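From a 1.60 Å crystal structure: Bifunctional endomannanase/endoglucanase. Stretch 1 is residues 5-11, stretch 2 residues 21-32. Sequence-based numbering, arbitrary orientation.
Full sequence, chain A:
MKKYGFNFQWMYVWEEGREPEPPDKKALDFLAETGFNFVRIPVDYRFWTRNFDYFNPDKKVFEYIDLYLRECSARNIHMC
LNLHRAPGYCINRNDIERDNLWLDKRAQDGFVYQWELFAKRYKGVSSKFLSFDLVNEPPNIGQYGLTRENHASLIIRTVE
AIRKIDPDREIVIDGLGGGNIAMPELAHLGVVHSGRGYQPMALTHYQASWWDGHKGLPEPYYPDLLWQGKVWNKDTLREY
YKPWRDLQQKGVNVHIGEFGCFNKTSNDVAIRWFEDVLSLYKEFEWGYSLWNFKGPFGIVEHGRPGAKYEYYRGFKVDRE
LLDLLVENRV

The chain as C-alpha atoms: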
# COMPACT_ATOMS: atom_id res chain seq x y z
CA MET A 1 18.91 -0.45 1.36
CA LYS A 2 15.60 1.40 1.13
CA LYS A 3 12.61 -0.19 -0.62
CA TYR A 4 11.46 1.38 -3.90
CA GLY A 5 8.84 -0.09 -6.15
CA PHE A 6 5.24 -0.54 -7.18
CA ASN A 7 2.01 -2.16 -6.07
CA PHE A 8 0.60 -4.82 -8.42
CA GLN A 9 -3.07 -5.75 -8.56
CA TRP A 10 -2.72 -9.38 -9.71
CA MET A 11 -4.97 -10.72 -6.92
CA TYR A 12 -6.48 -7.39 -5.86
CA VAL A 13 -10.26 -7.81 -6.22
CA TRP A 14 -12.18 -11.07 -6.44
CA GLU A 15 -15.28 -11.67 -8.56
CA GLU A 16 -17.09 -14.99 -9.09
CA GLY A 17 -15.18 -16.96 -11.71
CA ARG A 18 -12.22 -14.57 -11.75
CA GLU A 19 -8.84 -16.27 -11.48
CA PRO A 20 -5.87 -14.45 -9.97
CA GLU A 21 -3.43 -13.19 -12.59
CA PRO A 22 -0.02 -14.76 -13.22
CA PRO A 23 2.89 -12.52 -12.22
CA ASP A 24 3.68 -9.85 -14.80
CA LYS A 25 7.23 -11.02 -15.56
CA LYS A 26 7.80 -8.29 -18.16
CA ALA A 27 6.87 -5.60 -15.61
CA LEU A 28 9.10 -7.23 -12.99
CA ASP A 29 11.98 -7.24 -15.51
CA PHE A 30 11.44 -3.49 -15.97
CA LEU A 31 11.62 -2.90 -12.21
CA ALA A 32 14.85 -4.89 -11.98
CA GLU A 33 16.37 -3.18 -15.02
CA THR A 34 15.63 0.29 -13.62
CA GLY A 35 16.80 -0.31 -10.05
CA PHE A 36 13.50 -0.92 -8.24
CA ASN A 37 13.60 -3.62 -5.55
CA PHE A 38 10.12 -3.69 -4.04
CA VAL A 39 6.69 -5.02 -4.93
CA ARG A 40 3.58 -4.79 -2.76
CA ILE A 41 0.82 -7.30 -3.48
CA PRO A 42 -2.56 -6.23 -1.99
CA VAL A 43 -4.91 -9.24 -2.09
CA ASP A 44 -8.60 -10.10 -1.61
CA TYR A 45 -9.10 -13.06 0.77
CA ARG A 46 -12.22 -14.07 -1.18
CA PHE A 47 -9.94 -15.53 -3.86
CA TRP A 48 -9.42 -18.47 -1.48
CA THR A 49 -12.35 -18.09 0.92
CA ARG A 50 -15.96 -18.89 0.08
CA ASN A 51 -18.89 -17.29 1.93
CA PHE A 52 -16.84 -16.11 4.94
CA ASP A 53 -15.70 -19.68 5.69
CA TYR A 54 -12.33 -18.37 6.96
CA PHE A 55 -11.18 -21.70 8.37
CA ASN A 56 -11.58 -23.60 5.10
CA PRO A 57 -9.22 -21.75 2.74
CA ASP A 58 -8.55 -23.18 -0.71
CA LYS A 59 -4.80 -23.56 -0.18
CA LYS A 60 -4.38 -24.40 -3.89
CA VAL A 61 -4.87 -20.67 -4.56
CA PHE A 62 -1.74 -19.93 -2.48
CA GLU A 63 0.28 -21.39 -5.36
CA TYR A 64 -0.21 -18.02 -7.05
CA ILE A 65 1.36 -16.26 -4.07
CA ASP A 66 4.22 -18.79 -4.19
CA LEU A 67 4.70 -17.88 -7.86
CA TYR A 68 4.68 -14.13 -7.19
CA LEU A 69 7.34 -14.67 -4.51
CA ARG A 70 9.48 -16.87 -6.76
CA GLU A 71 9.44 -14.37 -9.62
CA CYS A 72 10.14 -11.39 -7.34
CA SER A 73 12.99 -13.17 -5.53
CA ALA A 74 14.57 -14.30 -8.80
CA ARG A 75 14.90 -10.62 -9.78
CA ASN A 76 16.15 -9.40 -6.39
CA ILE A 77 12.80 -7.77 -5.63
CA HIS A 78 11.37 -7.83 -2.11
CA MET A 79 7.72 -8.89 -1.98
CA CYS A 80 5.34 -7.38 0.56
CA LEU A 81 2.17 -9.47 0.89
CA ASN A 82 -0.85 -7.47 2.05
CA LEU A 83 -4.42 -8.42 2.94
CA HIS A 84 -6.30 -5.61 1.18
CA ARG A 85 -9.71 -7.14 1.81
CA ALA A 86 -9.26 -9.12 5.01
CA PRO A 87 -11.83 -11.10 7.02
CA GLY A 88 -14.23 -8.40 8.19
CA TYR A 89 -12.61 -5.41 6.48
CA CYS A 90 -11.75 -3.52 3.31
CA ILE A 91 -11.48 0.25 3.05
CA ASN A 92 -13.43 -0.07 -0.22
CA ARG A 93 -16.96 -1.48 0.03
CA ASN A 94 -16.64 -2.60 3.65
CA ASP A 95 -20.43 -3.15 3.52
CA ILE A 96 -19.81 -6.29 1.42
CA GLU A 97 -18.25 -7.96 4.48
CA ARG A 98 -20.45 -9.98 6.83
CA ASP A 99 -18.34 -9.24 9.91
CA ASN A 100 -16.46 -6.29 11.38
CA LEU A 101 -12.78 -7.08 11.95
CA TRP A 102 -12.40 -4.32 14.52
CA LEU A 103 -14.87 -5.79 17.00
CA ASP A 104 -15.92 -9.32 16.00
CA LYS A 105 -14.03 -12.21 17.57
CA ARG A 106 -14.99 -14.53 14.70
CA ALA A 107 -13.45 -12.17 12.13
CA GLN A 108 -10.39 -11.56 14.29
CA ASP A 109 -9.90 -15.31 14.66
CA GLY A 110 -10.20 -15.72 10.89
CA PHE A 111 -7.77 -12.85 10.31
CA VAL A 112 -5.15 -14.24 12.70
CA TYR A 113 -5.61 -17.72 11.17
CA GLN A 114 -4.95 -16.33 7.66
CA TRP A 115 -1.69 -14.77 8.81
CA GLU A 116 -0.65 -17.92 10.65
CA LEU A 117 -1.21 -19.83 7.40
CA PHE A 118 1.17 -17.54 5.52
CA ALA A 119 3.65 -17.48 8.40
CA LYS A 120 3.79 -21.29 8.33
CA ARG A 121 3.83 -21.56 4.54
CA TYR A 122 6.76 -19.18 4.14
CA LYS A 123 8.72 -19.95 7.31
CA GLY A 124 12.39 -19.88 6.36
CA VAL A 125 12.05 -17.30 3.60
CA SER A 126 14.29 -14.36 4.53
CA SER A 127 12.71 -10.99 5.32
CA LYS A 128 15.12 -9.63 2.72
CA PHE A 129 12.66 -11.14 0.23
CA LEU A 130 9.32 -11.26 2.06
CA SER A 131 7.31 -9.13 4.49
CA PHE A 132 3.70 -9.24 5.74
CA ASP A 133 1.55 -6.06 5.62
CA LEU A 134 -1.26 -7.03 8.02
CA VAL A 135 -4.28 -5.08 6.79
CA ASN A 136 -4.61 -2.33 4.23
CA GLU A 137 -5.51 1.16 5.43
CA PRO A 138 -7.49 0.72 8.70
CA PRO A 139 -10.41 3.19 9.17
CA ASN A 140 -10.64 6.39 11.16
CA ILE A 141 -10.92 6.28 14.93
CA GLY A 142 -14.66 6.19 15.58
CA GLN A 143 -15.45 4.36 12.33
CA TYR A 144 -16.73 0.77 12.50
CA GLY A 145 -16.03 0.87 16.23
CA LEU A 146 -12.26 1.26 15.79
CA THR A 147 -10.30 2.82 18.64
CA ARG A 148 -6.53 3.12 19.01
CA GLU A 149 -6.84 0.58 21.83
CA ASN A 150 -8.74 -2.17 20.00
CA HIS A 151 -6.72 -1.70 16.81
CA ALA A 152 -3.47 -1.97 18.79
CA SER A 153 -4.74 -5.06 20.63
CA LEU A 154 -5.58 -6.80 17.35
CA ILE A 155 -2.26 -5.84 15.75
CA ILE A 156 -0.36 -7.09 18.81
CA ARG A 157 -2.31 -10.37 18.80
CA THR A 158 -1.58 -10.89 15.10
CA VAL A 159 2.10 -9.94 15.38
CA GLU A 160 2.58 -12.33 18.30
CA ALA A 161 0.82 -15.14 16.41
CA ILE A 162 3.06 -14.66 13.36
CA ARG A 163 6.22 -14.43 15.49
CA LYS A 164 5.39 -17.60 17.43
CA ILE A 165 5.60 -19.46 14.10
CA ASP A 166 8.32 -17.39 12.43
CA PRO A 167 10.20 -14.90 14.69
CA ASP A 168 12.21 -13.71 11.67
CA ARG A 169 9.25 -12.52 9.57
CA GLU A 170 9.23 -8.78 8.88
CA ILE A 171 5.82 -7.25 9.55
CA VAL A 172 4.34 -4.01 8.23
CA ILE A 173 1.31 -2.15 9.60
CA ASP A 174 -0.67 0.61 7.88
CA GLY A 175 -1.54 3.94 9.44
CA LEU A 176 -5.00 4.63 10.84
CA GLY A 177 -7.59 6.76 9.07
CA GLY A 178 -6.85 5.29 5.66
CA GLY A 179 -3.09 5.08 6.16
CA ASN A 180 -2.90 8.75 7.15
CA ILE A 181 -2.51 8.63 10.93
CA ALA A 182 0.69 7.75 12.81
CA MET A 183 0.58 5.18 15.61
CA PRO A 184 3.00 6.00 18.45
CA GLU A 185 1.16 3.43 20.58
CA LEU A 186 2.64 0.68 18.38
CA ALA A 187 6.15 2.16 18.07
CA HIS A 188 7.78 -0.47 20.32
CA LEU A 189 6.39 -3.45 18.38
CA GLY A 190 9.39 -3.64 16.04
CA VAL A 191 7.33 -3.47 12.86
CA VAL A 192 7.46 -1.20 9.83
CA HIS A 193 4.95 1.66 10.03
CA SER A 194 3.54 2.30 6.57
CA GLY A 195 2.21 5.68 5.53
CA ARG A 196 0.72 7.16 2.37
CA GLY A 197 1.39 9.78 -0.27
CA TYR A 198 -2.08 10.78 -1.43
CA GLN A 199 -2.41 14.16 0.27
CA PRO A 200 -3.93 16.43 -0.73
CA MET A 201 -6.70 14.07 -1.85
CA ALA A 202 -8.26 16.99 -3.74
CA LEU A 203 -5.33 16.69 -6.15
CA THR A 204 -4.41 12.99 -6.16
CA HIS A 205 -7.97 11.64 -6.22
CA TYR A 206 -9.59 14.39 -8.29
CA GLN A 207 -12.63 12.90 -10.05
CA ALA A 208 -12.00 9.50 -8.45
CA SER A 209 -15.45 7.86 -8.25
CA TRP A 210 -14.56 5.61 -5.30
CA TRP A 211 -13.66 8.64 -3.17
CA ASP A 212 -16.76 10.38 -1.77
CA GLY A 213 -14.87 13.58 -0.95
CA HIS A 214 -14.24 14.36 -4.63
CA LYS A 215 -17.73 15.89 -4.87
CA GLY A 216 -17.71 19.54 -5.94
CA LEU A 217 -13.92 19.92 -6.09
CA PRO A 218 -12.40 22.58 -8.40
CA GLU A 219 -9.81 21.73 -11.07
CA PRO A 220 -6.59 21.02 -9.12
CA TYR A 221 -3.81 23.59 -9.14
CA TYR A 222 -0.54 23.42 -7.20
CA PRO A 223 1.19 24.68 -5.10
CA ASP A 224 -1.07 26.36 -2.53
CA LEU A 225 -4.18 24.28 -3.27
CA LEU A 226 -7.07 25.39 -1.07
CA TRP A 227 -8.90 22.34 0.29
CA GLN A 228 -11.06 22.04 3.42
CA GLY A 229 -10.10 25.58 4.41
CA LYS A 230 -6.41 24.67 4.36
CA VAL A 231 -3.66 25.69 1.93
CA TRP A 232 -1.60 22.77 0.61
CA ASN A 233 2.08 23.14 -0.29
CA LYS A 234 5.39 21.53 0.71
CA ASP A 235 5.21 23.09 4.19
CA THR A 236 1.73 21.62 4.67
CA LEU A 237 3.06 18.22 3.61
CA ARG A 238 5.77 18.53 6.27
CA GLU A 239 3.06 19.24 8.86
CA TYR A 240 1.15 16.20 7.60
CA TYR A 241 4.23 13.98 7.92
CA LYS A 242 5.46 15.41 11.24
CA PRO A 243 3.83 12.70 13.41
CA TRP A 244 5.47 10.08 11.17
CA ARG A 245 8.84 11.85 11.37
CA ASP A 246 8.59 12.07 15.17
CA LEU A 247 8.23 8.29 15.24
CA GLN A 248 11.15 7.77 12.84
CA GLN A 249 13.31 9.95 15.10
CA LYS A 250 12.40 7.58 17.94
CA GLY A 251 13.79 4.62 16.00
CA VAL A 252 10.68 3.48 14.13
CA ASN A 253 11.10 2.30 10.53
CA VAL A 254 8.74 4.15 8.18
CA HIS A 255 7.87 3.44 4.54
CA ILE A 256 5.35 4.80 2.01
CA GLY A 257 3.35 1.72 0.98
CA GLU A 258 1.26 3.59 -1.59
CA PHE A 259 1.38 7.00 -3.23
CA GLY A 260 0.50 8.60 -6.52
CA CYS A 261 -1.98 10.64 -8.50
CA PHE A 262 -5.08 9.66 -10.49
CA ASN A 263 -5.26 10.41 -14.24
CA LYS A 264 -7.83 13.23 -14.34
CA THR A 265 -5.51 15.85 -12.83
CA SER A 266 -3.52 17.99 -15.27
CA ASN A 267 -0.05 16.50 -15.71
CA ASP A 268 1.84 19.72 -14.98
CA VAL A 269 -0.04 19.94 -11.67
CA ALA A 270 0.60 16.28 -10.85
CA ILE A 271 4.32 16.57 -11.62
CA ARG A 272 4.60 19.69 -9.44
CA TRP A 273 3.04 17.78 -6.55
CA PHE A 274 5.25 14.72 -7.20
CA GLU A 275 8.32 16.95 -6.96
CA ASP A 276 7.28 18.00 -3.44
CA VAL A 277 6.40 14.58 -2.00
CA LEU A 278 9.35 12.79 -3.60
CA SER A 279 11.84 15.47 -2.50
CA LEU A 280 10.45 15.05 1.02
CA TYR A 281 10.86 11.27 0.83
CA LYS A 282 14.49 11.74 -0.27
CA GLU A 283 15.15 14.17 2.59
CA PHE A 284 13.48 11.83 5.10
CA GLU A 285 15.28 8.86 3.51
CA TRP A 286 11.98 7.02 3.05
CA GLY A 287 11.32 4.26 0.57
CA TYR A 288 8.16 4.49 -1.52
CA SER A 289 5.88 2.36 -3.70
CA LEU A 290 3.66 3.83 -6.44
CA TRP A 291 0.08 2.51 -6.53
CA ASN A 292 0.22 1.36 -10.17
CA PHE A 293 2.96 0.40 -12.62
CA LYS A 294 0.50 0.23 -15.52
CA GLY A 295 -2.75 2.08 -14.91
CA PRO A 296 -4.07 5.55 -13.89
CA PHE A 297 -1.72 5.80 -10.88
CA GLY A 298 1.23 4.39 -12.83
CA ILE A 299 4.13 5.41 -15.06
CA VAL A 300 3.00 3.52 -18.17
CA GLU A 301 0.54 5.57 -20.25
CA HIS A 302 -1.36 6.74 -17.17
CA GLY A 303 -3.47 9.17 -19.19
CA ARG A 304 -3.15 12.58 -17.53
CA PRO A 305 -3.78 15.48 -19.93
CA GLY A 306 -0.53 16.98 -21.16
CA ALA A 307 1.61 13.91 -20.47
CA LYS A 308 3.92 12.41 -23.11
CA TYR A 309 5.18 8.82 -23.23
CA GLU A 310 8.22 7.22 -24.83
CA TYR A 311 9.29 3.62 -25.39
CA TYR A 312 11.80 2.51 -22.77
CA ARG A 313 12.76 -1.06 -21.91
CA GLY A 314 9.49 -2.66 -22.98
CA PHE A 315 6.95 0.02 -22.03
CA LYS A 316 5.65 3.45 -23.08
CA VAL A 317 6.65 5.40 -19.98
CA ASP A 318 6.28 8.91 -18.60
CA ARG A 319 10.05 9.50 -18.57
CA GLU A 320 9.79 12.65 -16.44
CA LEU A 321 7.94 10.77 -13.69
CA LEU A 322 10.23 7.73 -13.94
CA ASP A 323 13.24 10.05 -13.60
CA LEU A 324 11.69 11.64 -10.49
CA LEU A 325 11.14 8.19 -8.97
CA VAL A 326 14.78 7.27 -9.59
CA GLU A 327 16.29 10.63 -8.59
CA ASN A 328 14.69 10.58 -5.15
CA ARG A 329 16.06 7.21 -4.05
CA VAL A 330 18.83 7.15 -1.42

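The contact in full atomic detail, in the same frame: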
# COMPACT_ATOMS: atom_id res chain seq x y z
N GLY A 5 9.52 0.74 -5.18
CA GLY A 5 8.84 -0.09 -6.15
C GLY A 5 7.43 0.30 -6.51
O GLY A 5 7.08 1.48 -6.55
N PHE A 6 6.63 -0.72 -6.76
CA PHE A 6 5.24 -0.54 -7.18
C PHE A 6 4.31 -1.58 -6.57
O PHE A 6 4.74 -2.66 -6.16
CB PHE A 6 5.14 -0.71 -8.70
CG PHE A 6 5.97 0.26 -9.49
CD1 PHE A 6 5.39 1.42 -10.01
CD2 PHE A 6 7.32 0.03 -9.71
CE1 PHE A 6 6.16 2.33 -10.73
CE2 PHE A 6 8.10 0.94 -10.42
CZ PHE A 6 7.51 2.10 -10.94
N ASN A 7 3.04 -1.23 -6.52
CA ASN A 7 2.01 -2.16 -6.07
C ASN A 7 1.51 -2.82 -7.36
O ASN A 7 1.48 -2.18 -8.42
CB ASN A 7 0.82 -1.43 -5.44
CG ASN A 7 1.09 -0.96 -4.03
OD1 ASN A 7 0.57 -1.54 -3.08
ND2 ASN A 7 1.82 0.14 -3.90
N PHE A 8 1.15 -4.10 -7.28
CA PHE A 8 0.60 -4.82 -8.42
C PHE A 8 -0.72 -5.41 -7.98
O PHE A 8 -0.83 -5.94 -6.87
CB PHE A 8 1.57 -5.89 -8.93
CG PHE A 8 2.67 -5.34 -9.80
CD1 PHE A 8 2.42 -5.01 -11.13
CD2 PHE A 8 3.94 -5.13 -9.28
CE1 PHE A 8 3.42 -4.48 -11.93
CE2 PHE A 8 4.96 -4.60 -10.07
CZ PHE A 8 4.69 -4.27 -11.40
N GLN A 9 -1.72 -5.31 -8.85
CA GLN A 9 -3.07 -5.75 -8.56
C GLN A 9 -3.47 -7.13 -9.11
O GLN A 9 -4.64 -7.38 -9.39
CB GLN A 9 -4.04 -4.66 -9.04
CG GLN A 9 -3.98 -3.33 -8.26
CD GLN A 9 -2.70 -2.51 -8.48
OE1 GLN A 9 -2.13 -1.95 -7.54
NE2 GLN A 9 -2.27 -2.42 -9.73
N TRP A 10 -2.50 -8.04 -9.18
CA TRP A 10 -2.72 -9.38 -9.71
C TRP A 10 -3.79 -10.21 -9.00
O TRP A 10 -4.44 -11.05 -9.63
CB TRP A 10 -1.40 -10.16 -9.74
CG TRP A 10 -0.28 -9.44 -10.44
CD1 TRP A 10 -0.39 -8.57 -11.49
CD2 TRP A 10 1.12 -9.52 -10.13
NE1 TRP A 10 0.86 -8.11 -11.86
CE2 TRP A 10 1.80 -8.68 -11.04
CE3 TRP A 10 1.86 -10.23 -9.17
CZ2 TRP A 10 3.19 -8.53 -11.02
CZ3 TRP A 10 3.24 -10.08 -9.15
CH2 TRP A 10 3.89 -9.23 -10.07
N MET A 11 -3.97 -9.99 -7.71
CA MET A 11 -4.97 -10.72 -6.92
C MET A 11 -5.67 -9.71 -6.01
O MET A 11 -6.06 -10.01 -4.88
CB MET A 11 -4.28 -11.81 -6.09
CG MET A 11 -5.23 -12.84 -5.48
SD MET A 11 -4.42 -14.03 -4.37
CE MET A 11 -3.32 -14.77 -5.46
N GLU A 21 -4.32 -13.29 -11.44
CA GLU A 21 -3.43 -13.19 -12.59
C GLU A 21 -2.04 -13.74 -12.33
O GLU A 21 -1.59 -13.81 -11.18
CB GLU A 21 -3.28 -11.73 -13.02
CG GLU A 21 -4.58 -11.06 -13.42
CD GLU A 21 -4.37 -9.62 -13.85
OE1 GLU A 21 -3.39 -9.00 -13.39
OE2 GLU A 21 -5.19 -9.12 -14.65
N PRO A 22 -1.37 -14.23 -13.39
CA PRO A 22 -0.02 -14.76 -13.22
C PRO A 22 0.85 -13.53 -13.00
O PRO A 22 0.44 -12.41 -13.30
CB PRO A 22 0.27 -15.37 -14.60
CG PRO A 22 -1.09 -15.70 -15.14
CD PRO A 22 -1.88 -14.49 -14.74
N PRO A 23 2.05 -13.70 -12.42
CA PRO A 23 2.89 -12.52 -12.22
C PRO A 23 3.29 -11.90 -13.56
O PRO A 23 3.49 -12.61 -14.55
CB PRO A 23 4.10 -13.09 -11.47
CG PRO A 23 4.17 -14.51 -11.96
CD PRO A 23 2.72 -14.92 -11.94
N ASP A 24 3.32 -10.58 -13.59
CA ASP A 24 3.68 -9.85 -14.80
C ASP A 24 5.21 -9.83 -14.88
O ASP A 24 5.86 -8.88 -14.43
CB ASP A 24 3.13 -8.42 -14.72
CG ASP A 24 3.25 -7.66 -16.04
OD1 ASP A 24 4.12 -8.00 -16.87
OD2 ASP A 24 2.47 -6.71 -16.22
N LYS A 25 5.78 -10.89 -15.45
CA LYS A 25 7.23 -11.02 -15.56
C LYS A 25 7.90 -9.89 -16.34
O LYS A 25 8.98 -9.44 -15.96
CB LYS A 25 7.60 -12.39 -16.13
CG LYS A 25 7.25 -13.53 -15.17
CD LYS A 25 7.74 -14.89 -15.66
CE LYS A 25 6.91 -15.42 -16.80
NZ LYS A 25 7.32 -16.81 -17.15
N LYS A 26 7.24 -9.39 -17.38
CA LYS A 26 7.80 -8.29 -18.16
C LYS A 26 7.89 -7.02 -17.31
O LYS A 26 8.87 -6.28 -17.38
CB LYS A 26 6.98 -8.05 -19.43
CG LYS A 26 7.13 -9.15 -20.47
CD LYS A 26 6.31 -8.85 -21.72
CE LYS A 26 6.45 -9.94 -22.78
NZ LYS A 26 5.89 -11.25 -22.34
N ALA A 27 6.87 -6.77 -16.49
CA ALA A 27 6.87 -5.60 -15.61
C ALA A 27 7.96 -5.76 -14.55
O ALA A 27 8.69 -4.82 -14.25
CB ALA A 27 5.50 -5.42 -14.94
N LEU A 28 8.08 -6.97 -14.00
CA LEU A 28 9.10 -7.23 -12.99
C LEU A 28 10.50 -7.04 -13.57
O LEU A 28 11.39 -6.54 -12.88
CB LEU A 28 8.94 -8.64 -12.40
CG LEU A 28 7.66 -8.89 -11.59
CD1 LEU A 28 7.64 -10.33 -11.10
CD2 LEU A 28 7.59 -7.93 -10.42
N ASP A 29 10.69 -7.42 -14.83
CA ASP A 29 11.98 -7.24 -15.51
C ASP A 29 12.28 -5.74 -15.61
O ASP A 29 13.42 -5.32 -15.43
CB ASP A 29 11.96 -7.85 -16.91
CG ASP A 29 12.15 -9.36 -16.92
OD1 ASP A 29 12.62 -9.93 -15.90
OD2 ASP A 29 11.84 -9.98 -17.95
N PHE A 30 11.25 -4.94 -15.87
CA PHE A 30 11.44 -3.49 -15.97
C PHE A 30 11.90 -2.94 -14.62
O PHE A 30 12.84 -2.15 -14.56
CB PHE A 30 10.16 -2.79 -16.41
CG PHE A 30 10.30 -1.30 -16.56
CD1 PHE A 30 10.55 -0.73 -17.81
CD2 PHE A 30 10.20 -0.46 -15.45
CE1 PHE A 30 10.70 0.64 -17.95
CE2 PHE A 30 10.35 0.92 -15.58
CZ PHE A 30 10.60 1.48 -16.83
N LEU A 31 11.24 -3.36 -13.54
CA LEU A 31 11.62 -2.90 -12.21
C LEU A 31 13.09 -3.20 -11.94
O LEU A 31 13.85 -2.32 -11.54
CB LEU A 31 10.75 -3.56 -11.13
CG LEU A 31 9.49 -2.83 -10.68
CD1 LEU A 31 8.50 -2.71 -11.83
CD2 LEU A 31 8.87 -3.59 -9.52
N ALA A 32 13.48 -4.45 -12.20
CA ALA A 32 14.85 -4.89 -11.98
C ALA A 32 15.85 -4.11 -12.84
O ALA A 32 16.90 -3.69 -12.35
CB ALA A 32 14.97 -6.39 -12.26
O HOH W 1 0.79 -6.11 -14.03

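Stretch 1 leaves a strand (residues 5-7) and runs on as loop to Met-11; stretch 2 enters as loop and becomes a helix from Lys-25 onward. Their contact buries 482 Å² in total, with alternate residues Phe-6, Phe-8 and Trp-10 supplying the side chains from stretch 1. Gly-5 has no side chain and adds little. Phe-6 directs its CA-to-CB bond toward the helix, and its CD2 lies 3.7 Å from CD1 of Leu-31, a van der Waals contact between buried groups. Asn-7 stays out of reach of stretch 2. Phe-8, again pointing toward the helix, meets three residues spaced along it: its CE1 is 3.8 Å from Ala-27 CB, while its CE2 is 4.3 Å from Leu-28 CD2 and 4.1 Å from Leu-31 CD2, the last at the ring edge. The small Ala-27 side chain still reaches the ring because it too points toward stretch 1. Trp-10 makes the largest contribution, 142 Å². Its backbone O accepts a nearly linear hydrogen bond from Glu-21 N (2.9 Å, 170°), tying the two stretches together where their CA atoms come closest, Trp-10 CA to Glu-21 CA at 4.8 Å. Its indole lies under the turn leading into the helix: Pro-23 CA sits 3.8 Å above the centroid of the six-membered ring and only 6° off the normal, a CH-pi contact in which a polarised C-H meets the electron-rich face. Asp-24 N covers the same face, 3.3 Å from Trp-10 CZ2, whereas Leu-28 CD2 packs at the edge, 3.9 Å from Trp-10 CH2. The indole N-H is not left unpaired: a water accepts from Trp-10 NE1 at 3.0 Å and donates to Asp-24 OD2 at 2.8 Å. Asp-24 also caps the helix, its OD1 accepting from Ala-27 N at 3.0 Å, so one carboxylate serves both helix start and water bridge.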